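Local coordinates for putative exported protein (Peptoclostridium difficile, PDB 5TTA) that is of unknown function but, as a putative exported protein of the DUF5780 family, probably works outside the cytoplasm, at residues A[81-84]-A[85-89]; A[237-240]-A[241-244]. All coordinates share one frame; numbering follows the deposited sequence.

Interaction 1 (A[81-84]-A[85-89])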
ATOM      1  N   ALA A  81      25.919 -20.862   4.444  1.00 15.83           N
ATOM      2  CA  ALA A  81      26.546 -20.796   5.762  1.00 18.73           C
ATOM      3  C   ALA A  81      27.396 -22.030   6.016  1.00 20.51           C
ATOM      4  O   ALA A  81      27.047 -23.130   5.585  1.00 21.21           O
ATOM      5  CB  ALA A  81      25.475 -20.664   6.871  1.00 17.39           C
ATOM      6  N   TYR A  82      28.505 -21.844   6.746  1.00 14.25           N
ATOM      7  CA  TYR A  82      29.475 -22.891   7.010  1.00 23.25           C
ATOM      8  C   TYR A  82      29.916 -22.816   8.457  1.00 21.46           C
ATOM      9  O   TYR A  82      30.066 -21.722   9.004  1.00 21.19           O
ATOM     10  CB  TYR A  82      30.716 -22.756   6.089  1.00 21.39           C
ATOM     11  CG  TYR A  82      30.333 -23.031   4.673  1.00 20.27           C
ATOM     12  CD1 TYR A  82      29.760 -22.039   3.874  1.00 20.68           C
ATOM     13  CD2 TYR A  82      30.479 -24.315   4.152  1.00 20.63           C
ATOM     14  CE1 TYR A  82      29.338 -22.319   2.581  1.00 24.18           C
ATOM     15  CE2 TYR A  82      30.076 -24.598   2.874  1.00 22.64           C
ATOM     16  CZ  TYR A  82      29.521 -23.617   2.095  1.00 21.02           C
ATOM     17  OH  TYR A  82      29.132 -23.949   0.833  1.00 34.29           O
ATOM     18  N   ASP A  83      30.179 -23.987   9.055  1.00 19.97           N
ATOM     19  CA  ASP A  83      30.780 -24.039  10.389  1.00 23.39           C
ATOM     20  C   ASP A  83      32.286 -23.775  10.324  1.00 23.33           C
ATOM     21  O   ASP A  83      32.872 -23.539   9.258  1.00 21.97           O
ATOM     22  CB  ASP A  83      30.451 -25.362  11.107  1.00 23.89           C
ATOM     23  CG  ASP A  83      31.310 -26.562  10.653  1.00 30.86           C
ATOM     24  OD1 ASP A  83      32.237 -26.443   9.809  1.00 23.92           O
ATOM     25  OD2 ASP A  83      31.048 -27.670  11.159  1.00 35.57           O
ATOM     26  N   LYS A  84      32.933 -23.830  11.493  1.00 23.16           N
ATOM     27  CA  LYS A  84      34.338 -23.451  11.585  1.00 26.71           C
ATOM     28  C   LYS A  84      35.251 -24.392  10.805  1.00 29.08           C
ATOM     29  O   LYS A  84      36.399 -24.030  10.539  1.00 28.75           O
ATOM     30  CB  LYS A  84      34.777 -23.411  13.047  1.00 31.97           C
ATOM     31  CG  LYS A  84      34.791 -24.767  13.721  1.00 36.45           C
ATOM     32  CD  LYS A  84      34.976 -24.657  15.226  1.00 47.83           C
ATOM     33  CE  LYS A  84      35.190 -26.042  15.844  1.00 55.25           C
ATOM     34  NZ  LYS A  84      35.467 -26.001  17.308  1.00 64.66           N
ATOM     35  N   ASN A  85      34.759 -25.577  10.434  1.00 23.12           N
ATOM     36  CA  ASN A  85      35.553 -26.567   9.718  1.00 22.04           C
ATOM     37  C   ASN A  85      35.196 -26.663   8.237  1.00 26.11           C
ATOM     38  O   ASN A  85      35.644 -27.610   7.560  1.00 26.90           O
ATOM     39  CB  ASN A  85      35.402 -27.935  10.393  1.00 24.06           C
ATOM     40  CG  ASN A  85      35.937 -27.938  11.823  1.00 32.22           C
ATOM     41  OD1 ASN A  85      37.035 -27.449  12.088  1.00 33.49           O
ATOM     42  ND2 ASN A  85      35.148 -28.477  12.754  1.00 32.07           N
ATOM     43  N   GLY A  86      34.448 -25.696   7.704  1.00 22.79           N
ATOM     44  CA  GLY A  86      34.098 -25.699   6.294  1.00 25.11           C
ATOM     45  C   GLY A  86      32.977 -26.639   5.904  1.00 28.56           C
ATOM     46  O   GLY A  86      32.779 -26.877   4.701  1.00 24.49           O
ATOM     47  N   LYS A  87      32.254 -27.215   6.881  1.00 21.03           N
ATOM     48  CA  LYS A  87      31.070 -28.009   6.563  1.00 20.36           C
ATOM     49  C   LYS A  87      29.855 -27.108   6.340  1.00 24.46           C
ATOM     50  O   LYS A  87      29.631 -26.159   7.093  1.00 23.99           O
ATOM     51  CB  LYS A  87      30.766 -29.002   7.689  1.00 35.59           C
ATOM     52  CG  LYS A  87      31.932 -29.914   8.078  1.00 50.24           C
ATOM     53  CD  LYS A  87      32.136 -31.046   7.069  1.00 56.20           C
ATOM     54  CE  LYS A  87      32.775 -32.274   7.720  1.00 56.14           C
ATOM     55  NZ  LYS A  87      34.241 -32.105   7.940  1.00 58.19           N
ATOM     56  N   PRO A  88      29.047 -27.391   5.326  1.00 22.60           N
ATOM     57  CA  PRO A  88      27.857 -26.571   5.077  1.00 21.28           C
ATOM     58  C   PRO A  88      26.757 -26.814   6.107  1.00 23.96           C
ATOM     59  O   PRO A  88      26.545 -27.933   6.585  1.00 22.15           O
ATOM     60  CB  PRO A  88      27.413 -27.017   3.676  1.00 23.13           C
ATOM     61  CG  PRO A  88      27.896 -28.463   3.584  1.00 29.56           C
ATOM     62  CD  PRO A  88      29.187 -28.515   4.376  1.00 30.34           C
ATOM     63  N   LEU A  89      26.028 -25.747   6.427  1.00 16.06           N
ATOM     64  CA  LEU A  89      24.992 -25.785   7.462  1.00 21.58           C
ATOM     65  C   LEU A  89      23.628 -25.505   6.859  1.00 23.31           C
ATOM     66  O   LEU A  89      23.475 -24.560   6.070  1.00 23.11           O
ATOM     67  CB  LEU A  89      25.271 -24.764   8.573  1.00 20.33           C
ATOM     68  CG  LEU A  89      26.538 -25.027   9.376  1.00 22.59           C
ATOM     69  CD1 LEU A  89      26.847 -23.804  10.246  1.00 29.14           C
ATOM     70  CD2 LEU A  89      26.338 -26.256  10.218  1.00 29.65           C
TER
HETATM   71  O   HOH W   1      24.735 -23.524   3.715  1.00 16.73           O
HETATM   72  O   HOH W   2      33.188 -29.722  11.908  1.00 36.39           O

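Interaction 2 (A[237-240]-A[241-244])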
ATOM      1  N   GLU A 237      31.104 -29.148   1.043  1.00 29.67           N
ATOM      2  CA  GLU A 237      32.225 -28.766   1.893  1.00 37.23           C
ATOM      3  C   GLU A 237      33.174 -27.829   1.137  1.00 33.06           C
ATOM      4  O   GLU A 237      33.365 -27.948  -0.072  1.00 33.94           O
ATOM      5  CB  GLU A 237      32.966 -30.022   2.374  1.00 39.33           C
ATOM      6  CG  GLU A 237      33.898 -29.788   3.561  1.00 52.86           C
ATOM      7  CD  GLU A 237      34.373 -31.074   4.228  1.00 65.47           C
ATOM      8  OE1 GLU A 237      33.887 -32.166   3.861  1.00 66.01           O
ATOM      9  OE2 GLU A 237      35.241 -30.988   5.127  1.00 67.47           O
ATOM     10  N   VAL A 238      33.761 -26.878   1.865  1.00 29.69           N
ATOM     11  CA  VAL A 238      34.623 -25.839   1.303  1.00 29.48           C
ATOM     12  C   VAL A 238      35.859 -25.721   2.184  1.00 32.26           C
ATOM     13  O   VAL A 238      35.759 -25.838   3.409  1.00 27.36           O
ATOM     14  CB  VAL A 238      33.897 -24.481   1.233  1.00 26.07           C
ATOM     15  CG1 VAL A 238      34.864 -23.361   0.773  1.00 22.15           C
ATOM     16  CG2 VAL A 238      32.691 -24.557   0.313  1.00 26.45           C
ATOM     17  N   SER A 239      37.021 -25.481   1.573  1.00 24.03           N
ATOM     18  CA  SER A 239      38.255 -25.424   2.348  1.00 26.33           C
ATOM     19  C   SER A 239      38.299 -24.154   3.204  1.00 27.97           C
ATOM     20  O   SER A 239      37.627 -23.148   2.932  1.00 23.33           O
ATOM     21  CB  SER A 239      39.486 -25.491   1.436  1.00 33.97           C
ATOM     22  OG  SER A 239      39.738 -24.234   0.825  1.00 29.07           O
ATOM     23  N   ASN A 240      39.081 -24.218   4.285  1.00 36.47           N
ATOM     24  CA  ASN A 240      39.145 -23.061   5.170  1.00 48.63           C
ATOM     25  C   ASN A 240      39.844 -21.896   4.492  1.00 38.45           C
ATOM     26  O   ASN A 240      39.489 -20.742   4.739  1.00 37.25           O
ATOM     27  CB  ASN A 240      39.836 -23.418   6.488  1.00 53.12           C
ATOM     28  CG  ASN A 240      38.880 -24.050   7.486  1.00 52.29           C
ATOM     29  OD1 ASN A 240      38.728 -25.271   7.532  1.00 52.84           O
ATOM     30  ND2 ASN A 240      38.211 -23.216   8.271  1.00 54.82           N
ATOM     31  N   SER A 241      40.792 -22.183   3.597  1.00 40.82           N
ATOM     32  CA  SER A 241      41.478 -21.118   2.868  1.00 42.38           C
ATOM     33  C   SER A 241      40.520 -20.348   1.973  1.00 29.56           C
ATOM     34  O   SER A 241      40.546 -19.109   1.943  1.00 33.40           O
ATOM     35  CB  SER A 241      42.618 -21.691   2.032  1.00 43.55           C
ATOM     36  OG  SER A 241      43.048 -20.707   1.115  1.00 52.11           O
ATOM     37  N   VAL A 242      39.668 -21.065   1.234  1.00 24.11           N
ATOM     38  CA  VAL A 242      38.646 -20.409   0.419  1.00 23.06           C
ATOM     39  C   VAL A 242      37.704 -19.576   1.293  1.00 25.53           C
ATOM     40  O   VAL A 242      37.416 -18.411   0.984  1.00 21.07           O
ATOM     41  CB  VAL A 242      37.875 -21.443  -0.413  1.00 23.05           C
ATOM     42  CG1 VAL A 242      36.643 -20.799  -1.030  1.00 21.85           C
ATOM     43  CG2 VAL A 242      38.808 -22.032  -1.551  1.00 26.56           C
ATOM     44  N   LEU A 243      37.188 -20.159   2.386  1.00 23.41           N
ATOM     45  CA  LEU A 243      36.253 -19.401   3.218  1.00 21.94           C
ATOM     46  C   LEU A 243      36.923 -18.174   3.830  1.00 21.72           C
ATOM     47  O   LEU A 243      36.362 -17.070   3.795  1.00 24.77           O
ATOM     48  CB  LEU A 243      35.650 -20.290   4.298  1.00 23.91           C
ATOM     49  CG  LEU A 243      34.757 -21.415   3.759  1.00 23.78           C
ATOM     50  CD1 LEU A 243      34.418 -22.416   4.862  1.00 31.50           C
ATOM     51  CD2 LEU A 243      33.497 -20.863   3.126  1.00 22.14           C
ATOM     52  N   GLU A 244      38.121 -18.346   4.388  1.00 24.67           N
ATOM     53  CA  GLU A 244      38.795 -17.225   5.038  1.00 36.34           C
ATOM     54  C   GLU A 244      39.082 -16.086   4.072  1.00 38.05           C
ATOM     55  O   GLU A 244      39.029 -14.920   4.466  1.00 35.22           O
ATOM     56  CB  GLU A 244      40.097 -17.686   5.690  1.00 35.30           C
ATOM     57  CG  GLU A 244      39.917 -18.419   7.018  1.00 45.50           C
ATOM     58  CD  GLU A 244      39.546 -17.479   8.168  1.00 55.80           C
ATOM     59  OE1 GLU A 244      38.795 -17.902   9.079  1.00 53.41           O
ATOM     60  OE2 GLU A 244      40.012 -16.319   8.161  1.00 56.96           O
TER

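Interaction 1 (A[81-84]-A[85-89])
Asp83 and Lys87 run side by side in the same direction, and the carboxylate of Asp83 takes two amides of the chain reversal. Asp83 OD1 accepts from Asn85 N at 2.7 Å and from Lys87 N at 3.0 Å. The two donors come over opposite faces of the carboxylate plane, each roughly 50° out of it, so the oxygen is gripped from both sides, which should restrain the group's rotation. Asp83 CG takes the crowded position between backbone N and carbonyl carbon (chi1 79°), which folds the short chain back over the turn, a reach that suits aspartate. Gly86 N donates to Asp83 O at 3.1 Å, closing a type I turn; the positive phi of Gly86 (78°) suits glycine.

On the strand side, Tyr82 and Pro88 form an antiparallel non-hydrogen-bonded pair. The tyrosine crosses the proline obliquely, Tyr82 CE2 lying 3.7 Å from Pro88 CB, while Gly86 O sits at the ring edge, near its plane. Such a pair asks for no N-H toward Tyr82, so a proline is tolerated on that side. Leu89 lies on the other face of the sheet with Ala81, and Leu89 CD1 reaches back to 3.5 Å from Asp83 N. That amide is itself bonded to Lys87 O in the carbonyl plane. The salt bridge of Lys87 NZ to Glu237 lies outside the turn. Together these features make the tight end of the beta hairpin joining strands 72-82 and 88-89: a 3:5 hairpin with a type I turn and a G1 bulge at Gly86, its Asp83 side chain adding an Asx turn to Asn85 N.

Interaction 2 (A[237-240]-A[241-244])
Asn240 O accepts from Glu244 N at 2.8 Å, the second main-chain bond of helix 240-244, which starts behind an N-cap serine. The first such bond runs to the cap residue itself, where Ser239 O receives Leu243 N at 3.1 Å. Ser239 OG takes the amide of Val242 N at 3.2 Å in a nearly straight bond (168°), the hydroxyl standing in for the carbonyl of a preceding turn, the usual work of an N-cap. With OG placed between backbone N and carbonyl carbon (chi1 78°), the short side chain turns back toward the helix start, a job serine does well.

Val238, just before the cap, lies between the helix start and Tyr82 and bends its CG1 toward the helix. That one methyl, anti to the backbone N (chi1 174°), touches two side chains: the valines cross at about a right angle, whereas Leu243 is met at a slant. Leu243 is the buried one, its apolar branches suiting a place against Tyr82, Tyr205 and Ile207. The polar ends turn to other partners, Asn240 ND2 to Lys84 O and Glu244 OE1 to Tyr205 OH. At the apolar junction, Val238 CG1 lies 3.6 Å from both Val242 CG1 and Leu243 CG.

How the interactions relate
Both interactions are local contacts within one continuous piece of chain, on the same side of the protein with centres about 9 Å apart, and they pack against each other. Interaction 1 ends a hairpin and is partly buried; interaction 2 begins a short helix near the C-terminus and lies at the surface. In each, a short polar side chain accepts backbone N-H groups: a carboxylate takes two in the turn, a hydroxyl one at the helix start. The two are stitched together by probable hydrogen bonds, Val238 N to Gly86 O and Asn240 ND2 to Lys84 O, each 3.0 Å, with Leu243 CD1 near Gly86 CA. The helix start thus rests on one side of the turn, at Gly86 and the carbonyl of Lys84.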